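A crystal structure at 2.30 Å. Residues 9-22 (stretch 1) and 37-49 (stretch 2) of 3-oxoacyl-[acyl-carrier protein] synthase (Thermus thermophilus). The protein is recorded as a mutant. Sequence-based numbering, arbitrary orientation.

Stretch 1 9-22: AYVPERVMTNADFE
Stretch 2, residues 37-49: GIKERRVAAEDEY

Residues 9-22 and 37-49 pack through a short, weakly bonded antiparallel pairing, burying 826 Å² in total. Stretch 1 enters as a strand at Ala9 and Tyr10, passes through a loop at Val11-Glu13, extends again over about 14-17 and turns into a helix after the N-cap Thr17. Stretch 2 is extended over about 40-43, and farther on a type I turn runs from Ala45 to Glu48. The axes of the two extended segments approach to 4.6 Å, with their N-to-C directions 145° apart, so the pairing is antiparallel, 35° away from exact opposition.

The register sets Val15 opposite Arg42, a non-hydrogen-bonded pair with CA atoms 4.6 Å apart. Backbone angles near -98/153 at Val15 and -96/149 at Arg42 keep both residues extended. On one side of this pair, Val43 N donates to Arg14 O at 2.8 Å; on the other, Met16 N donates to Arg41 O at 2.9 Å, while the return bond from Arg41 N to Met16 O is weak at 3.3 Å. Past the strands, Asn18 N reaches Lys39 O at 3.2 Å. Close CA-H...O approaches, Arg42 CA to Arg14 O at 3.3 Å and Glu40 CA to Met16 O at 3.5 Å, supplement the ladder.

Two arginines bind backbone carbonyls of stretch 1 with their side chains. Arg41 (chi1 p, chi2 -117°, chi3 p) curls back so that its NE donates to Met16 O at 2.9 Å, and its NH2 donates to Asn18 OD1 at 2.8 Å; both acceptors lie near the guanidinium plane. Phe21 (chi1 m) sets CE2 over one guanidinium face, 3.3 Å from Arg41 CZ. Arg42 (m, m, t, chi4 83°) instead shares its side of the sheet with Val15. Its NH1 donates to Pro12 O at 2.9 Å, while Val11 CG2 and Val15 CG2 lie over opposite faces of the guanidinium; Val15 CG2 is 3.4 Å from Arg42 NE. Arg42 has the largest area covered by the partner stretch.

Asn18 (chi1 m, chi2 -36°) uses both ends of its amide: while OD1 accepts from Arg41, ND2 donates to Ile38 O at 2.9 Å. The helix start is also secured within stretch 1. Thr17 (chi1 p), the N-cap, accepts at OG1 from Asp20 N at 3.2 Å, and Asp20 OD2 receives Thr17 N at 2.8 Å.

At the other end, Tyr10 (chi1 t, chi2 89°) donates from OH to Glu48 OE2 at 2.6 Å, with the carboxylate oxygen at the ring edge. Glu48 (t, t, chi3 41°) also accepts at OE1 from Ala45 N at 2.7 Å, tying this contact to the turn, whose backbone bond runs from Glu48 N to Ala45 O at 3.0 Å.

Two apolar side-chain contacts add to these bonds. Pro12, C-gamma exo, points toward stretch 2 and sets CG 4.0 Å from Ala44 CB. Met16 and Val43 (both chi1 t) meet on the side of the sheet that also carries Arg41, with Met16 CB 4.1 Å from Val43 CG2.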

# COMPACT_ATOMS: atom_id res chain seq x y z
N ALA A 9 -1.70 17.52 -11.82
CA ALA A 9 -0.82 16.48 -12.37
C ALA A 9 0.46 17.09 -12.89
O ALA A 9 0.58 18.30 -13.01
CB ALA A 9 -1.53 15.70 -13.48
N TYR A 10 1.43 16.24 -13.20
CA TYR A 10 2.74 16.70 -13.66
C TYR A 10 3.45 15.63 -14.46
O TYR A 10 3.26 14.44 -14.22
CB TYR A 10 3.60 17.03 -12.43
CG TYR A 10 5.08 17.24 -12.71
CD1 TYR A 10 5.58 18.51 -13.04
CD2 TYR A 10 5.99 16.19 -12.60
CE1 TYR A 10 6.95 18.72 -13.24
CE2 TYR A 10 7.36 16.38 -12.79
CZ TYR A 10 7.83 17.65 -13.11
OH TYR A 10 9.17 17.87 -13.28
N VAL A 11 4.25 16.05 -15.44
CA VAL A 11 5.05 15.10 -16.21
C VAL A 11 6.41 15.71 -16.24
O VAL A 11 6.55 16.93 -16.21
CB VAL A 11 4.58 14.90 -17.67
CG1 VAL A 11 3.42 13.93 -17.72
CG2 VAL A 11 4.22 16.24 -18.29
N PRO A 12 7.45 14.88 -16.26
CA PRO A 12 8.78 15.49 -16.30
C PRO A 12 8.94 16.34 -17.57
O PRO A 12 8.22 16.16 -18.56
CB PRO A 12 9.71 14.28 -16.28
CG PRO A 12 8.93 13.26 -15.53
CD PRO A 12 7.54 13.42 -16.10
N GLU A 13 9.89 17.27 -17.52
CA GLU A 13 10.19 18.20 -18.60
C GLU A 13 10.82 17.55 -19.84
O GLU A 13 10.46 17.87 -20.97
CB GLU A 13 11.11 19.28 -18.04
CG GLU A 13 11.52 20.36 -19.00
CD GLU A 13 12.52 21.31 -18.35
OE1 GLU A 13 12.22 21.85 -17.27
OE2 GLU A 13 13.62 21.51 -18.93
N ARG A 14 11.77 16.64 -19.63
CA ARG A 14 12.45 15.98 -20.73
C ARG A 14 11.57 15.04 -21.56
O ARG A 14 10.98 14.09 -21.04
CB ARG A 14 13.67 15.22 -20.20
CG ARG A 14 14.37 14.32 -21.20
CD ARG A 14 15.88 14.53 -21.10
NE ARG A 14 16.65 13.31 -21.38
CZ ARG A 14 17.98 13.23 -21.34
NH1 ARG A 14 18.70 14.31 -21.03
NH2 ARG A 14 18.59 12.08 -21.59
N VAL A 15 11.50 15.32 -22.86
CA VAL A 15 10.70 14.52 -23.79
C VAL A 15 11.57 13.49 -24.53
O VAL A 15 12.77 13.69 -24.71
CB VAL A 15 10.00 15.40 -24.85
CG1 VAL A 15 9.14 14.54 -25.77
CG2 VAL A 15 9.14 16.45 -24.17
N MET A 16 10.95 12.39 -24.94
CA MET A 16 11.66 11.36 -25.67
C MET A 16 10.79 10.84 -26.81
O MET A 16 9.82 10.10 -26.60
CB MET A 16 12.06 10.22 -24.75
CG MET A 16 13.24 9.45 -25.28
SD MET A 16 14.10 8.51 -24.03
CE MET A 16 14.54 7.04 -24.92
N THR A 17 11.15 11.25 -28.03
CA THR A 17 10.44 10.88 -29.25
C THR A 17 10.78 9.47 -29.71
O THR A 17 11.82 8.91 -29.33
CB THR A 17 10.78 11.86 -30.38
OG1 THR A 17 12.20 11.84 -30.62
CG2 THR A 17 10.37 13.28 -30.01
N ASN A 18 9.90 8.90 -30.53
CA ASN A 18 10.13 7.56 -31.05
C ASN A 18 11.46 7.61 -31.79
O ASN A 18 12.21 6.63 -31.82
CB ASN A 18 9.01 7.13 -32.01
CG ASN A 18 7.67 6.93 -31.30
OD1 ASN A 18 7.61 6.46 -30.16
ND2 ASN A 18 6.59 7.26 -32.00
N ALA A 19 11.76 8.77 -32.37
CA ALA A 19 13.01 8.99 -33.09
C ALA A 19 14.16 8.69 -32.13
O ALA A 19 15.09 7.95 -32.47
CB ALA A 19 13.09 10.44 -33.57
N ASP A 20 14.08 9.26 -30.93
CA ASP A 20 15.08 9.05 -29.89
C ASP A 20 15.33 7.56 -29.66
O ASP A 20 16.42 7.16 -29.24
CB ASP A 20 14.62 9.70 -28.58
CG ASP A 20 14.80 11.20 -28.58
OD1 ASP A 20 15.96 11.65 -28.70
OD2 ASP A 20 13.79 11.92 -28.45
N PHE A 21 14.32 6.75 -29.93
CA PHE A 21 14.42 5.31 -29.76
C PHE A 21 14.99 4.65 -31.03
O PHE A 21 15.65 3.62 -30.95
CB PHE A 21 13.04 4.72 -29.43
CG PHE A 21 12.61 4.95 -28.00
CD1 PHE A 21 13.21 4.25 -26.95
CD2 PHE A 21 11.60 5.87 -27.69
CE1 PHE A 21 12.81 4.45 -25.63
CE2 PHE A 21 11.20 6.09 -26.37
CZ PHE A 21 11.80 5.38 -25.34
N GLU A 22 14.72 5.25 -32.19
CA GLU A 22 15.24 4.72 -33.45
C GLU A 22 16.74 4.96 -33.49
O GLU A 22 17.46 4.30 -34.24
CB GLU A 22 14.59 5.42 -34.65
CG GLU A 22 13.09 5.17 -34.81
CD GLU A 22 12.50 5.89 -36.02
OE1 GLU A 22 12.67 7.13 -36.12
OE2 GLU A 22 11.86 5.22 -36.86
N GLY A 37 0.57 3.25 -30.36
CA GLY A 37 -0.08 4.53 -30.55
C GLY A 37 0.74 5.65 -29.94
O GLY A 37 0.38 6.82 -30.05
N ILE A 38 1.85 5.29 -29.31
CA ILE A 38 2.69 6.29 -28.66
C ILE A 38 3.67 6.99 -29.60
O ILE A 38 4.35 6.35 -30.40
CB ILE A 38 3.48 5.65 -27.50
CG1 ILE A 38 2.50 4.92 -26.58
CG2 ILE A 38 4.24 6.71 -26.74
CD1 ILE A 38 3.16 4.02 -25.57
N LYS A 39 3.72 8.32 -29.47
CA LYS A 39 4.61 9.16 -30.27
C LYS A 39 5.74 9.72 -29.42
O LYS A 39 6.89 9.80 -29.87
CB LYS A 39 3.82 10.32 -30.90
CG LYS A 39 2.81 9.88 -31.95
CD LYS A 39 1.97 11.05 -32.44
CE LYS A 39 0.96 10.61 -33.49
NZ LYS A 39 0.09 11.74 -33.94
N GLU A 40 5.43 10.13 -28.19
CA GLU A 40 6.44 10.66 -27.27
C GLU A 40 6.03 10.32 -25.85
O GLU A 40 4.88 9.94 -25.61
CB GLU A 40 6.54 12.19 -27.34
CG GLU A 40 6.36 12.85 -28.70
CD GLU A 40 6.51 14.37 -28.62
OE1 GLU A 40 5.92 14.97 -27.69
OE2 GLU A 40 7.20 14.95 -29.48
N ARG A 41 6.98 10.45 -24.93
CA ARG A 41 6.74 10.21 -23.51
C ARG A 41 7.73 11.09 -22.74
O ARG A 41 8.75 11.51 -23.29
CB ARG A 41 6.94 8.73 -23.14
CG ARG A 41 8.39 8.24 -23.10
CD ARG A 41 8.61 7.17 -24.15
NE ARG A 41 8.46 7.74 -25.48
CZ ARG A 41 8.06 7.06 -26.56
NH1 ARG A 41 7.76 5.77 -26.47
NH2 ARG A 41 7.96 7.69 -27.72
N ARG A 42 7.42 11.38 -21.48
CA ARG A 42 8.28 12.21 -20.64
C ARG A 42 9.18 11.34 -19.77
O ARG A 42 8.80 10.24 -19.41
CB ARG A 42 7.42 13.12 -19.77
CG ARG A 42 6.48 14.02 -20.56
CD ARG A 42 7.23 14.76 -21.67
NE ARG A 42 6.37 15.75 -22.31
CZ ARG A 42 6.15 16.98 -21.84
NH1 ARG A 42 6.73 17.38 -20.71
NH2 ARG A 42 5.34 17.81 -22.49
N VAL A 43 10.37 11.84 -19.45
CA VAL A 43 11.32 11.09 -18.63
C VAL A 43 11.85 11.97 -17.49
O VAL A 43 12.30 13.10 -17.72
CB VAL A 43 12.51 10.56 -19.48
CG1 VAL A 43 13.46 9.73 -18.62
CG2 VAL A 43 11.98 9.73 -20.65
N ALA A 44 11.81 11.43 -16.27
CA ALA A 44 12.26 12.17 -15.09
C ALA A 44 13.73 12.55 -15.16
O ALA A 44 14.56 11.77 -15.64
CB ALA A 44 11.99 11.35 -13.83
N ALA A 45 14.06 13.74 -14.66
CA ALA A 45 15.44 14.18 -14.67
C ALA A 45 16.28 13.16 -13.90
O ALA A 45 15.75 12.34 -13.14
CB ALA A 45 15.56 15.56 -14.05
N GLU A 46 17.60 13.22 -14.09
CA GLU A 46 18.51 12.29 -13.45
C GLU A 46 18.28 12.10 -11.95
O GLU A 46 18.27 10.97 -11.45
CB GLU A 46 19.95 12.74 -13.68
CG GLU A 46 20.99 11.67 -13.34
CD GLU A 46 22.39 12.24 -13.20
OE1 GLU A 46 22.80 13.03 -14.08
OE2 GLU A 46 23.08 11.90 -12.21
N ASP A 47 18.12 13.20 -11.23
CA ASP A 47 17.91 13.13 -9.80
C ASP A 47 16.47 13.48 -9.43
O ASP A 47 16.21 14.12 -8.41
CB ASP A 47 18.87 14.11 -9.12
CG ASP A 47 18.64 15.54 -9.58
OD1 ASP A 47 18.10 15.72 -10.70
OD2 ASP A 47 19.01 16.48 -8.84
N GLU A 48 15.53 13.06 -10.27
CA GLU A 48 14.12 13.32 -10.01
C GLU A 48 13.43 11.97 -9.83
O GLU A 48 13.33 11.19 -10.77
CB GLU A 48 13.50 14.06 -11.20
CG GLU A 48 12.02 14.34 -11.08
CD GLU A 48 11.47 15.12 -12.27
OE1 GLU A 48 11.88 14.82 -13.41
OE2 GLU A 48 10.62 16.02 -12.08
N TYR A 49 12.95 11.69 -8.61
CA TYR A 49 12.29 10.41 -8.34
C TYR A 49 10.80 10.45 -8.11
O TYR A 49 10.17 11.51 -8.15
CB TYR A 49 12.98 9.72 -7.18
CG TYR A 49 14.41 9.37 -7.51
CD1 TYR A 49 15.43 10.31 -7.36
CD2 TYR A 49 14.73 8.13 -8.06
CE1 TYR A 49 16.73 10.03 -7.75
CE2 TYR A 49 16.03 7.84 -8.45
CZ TYR A 49 17.03 8.79 -8.30
OH TYR A 49 18.31 8.48 -8.68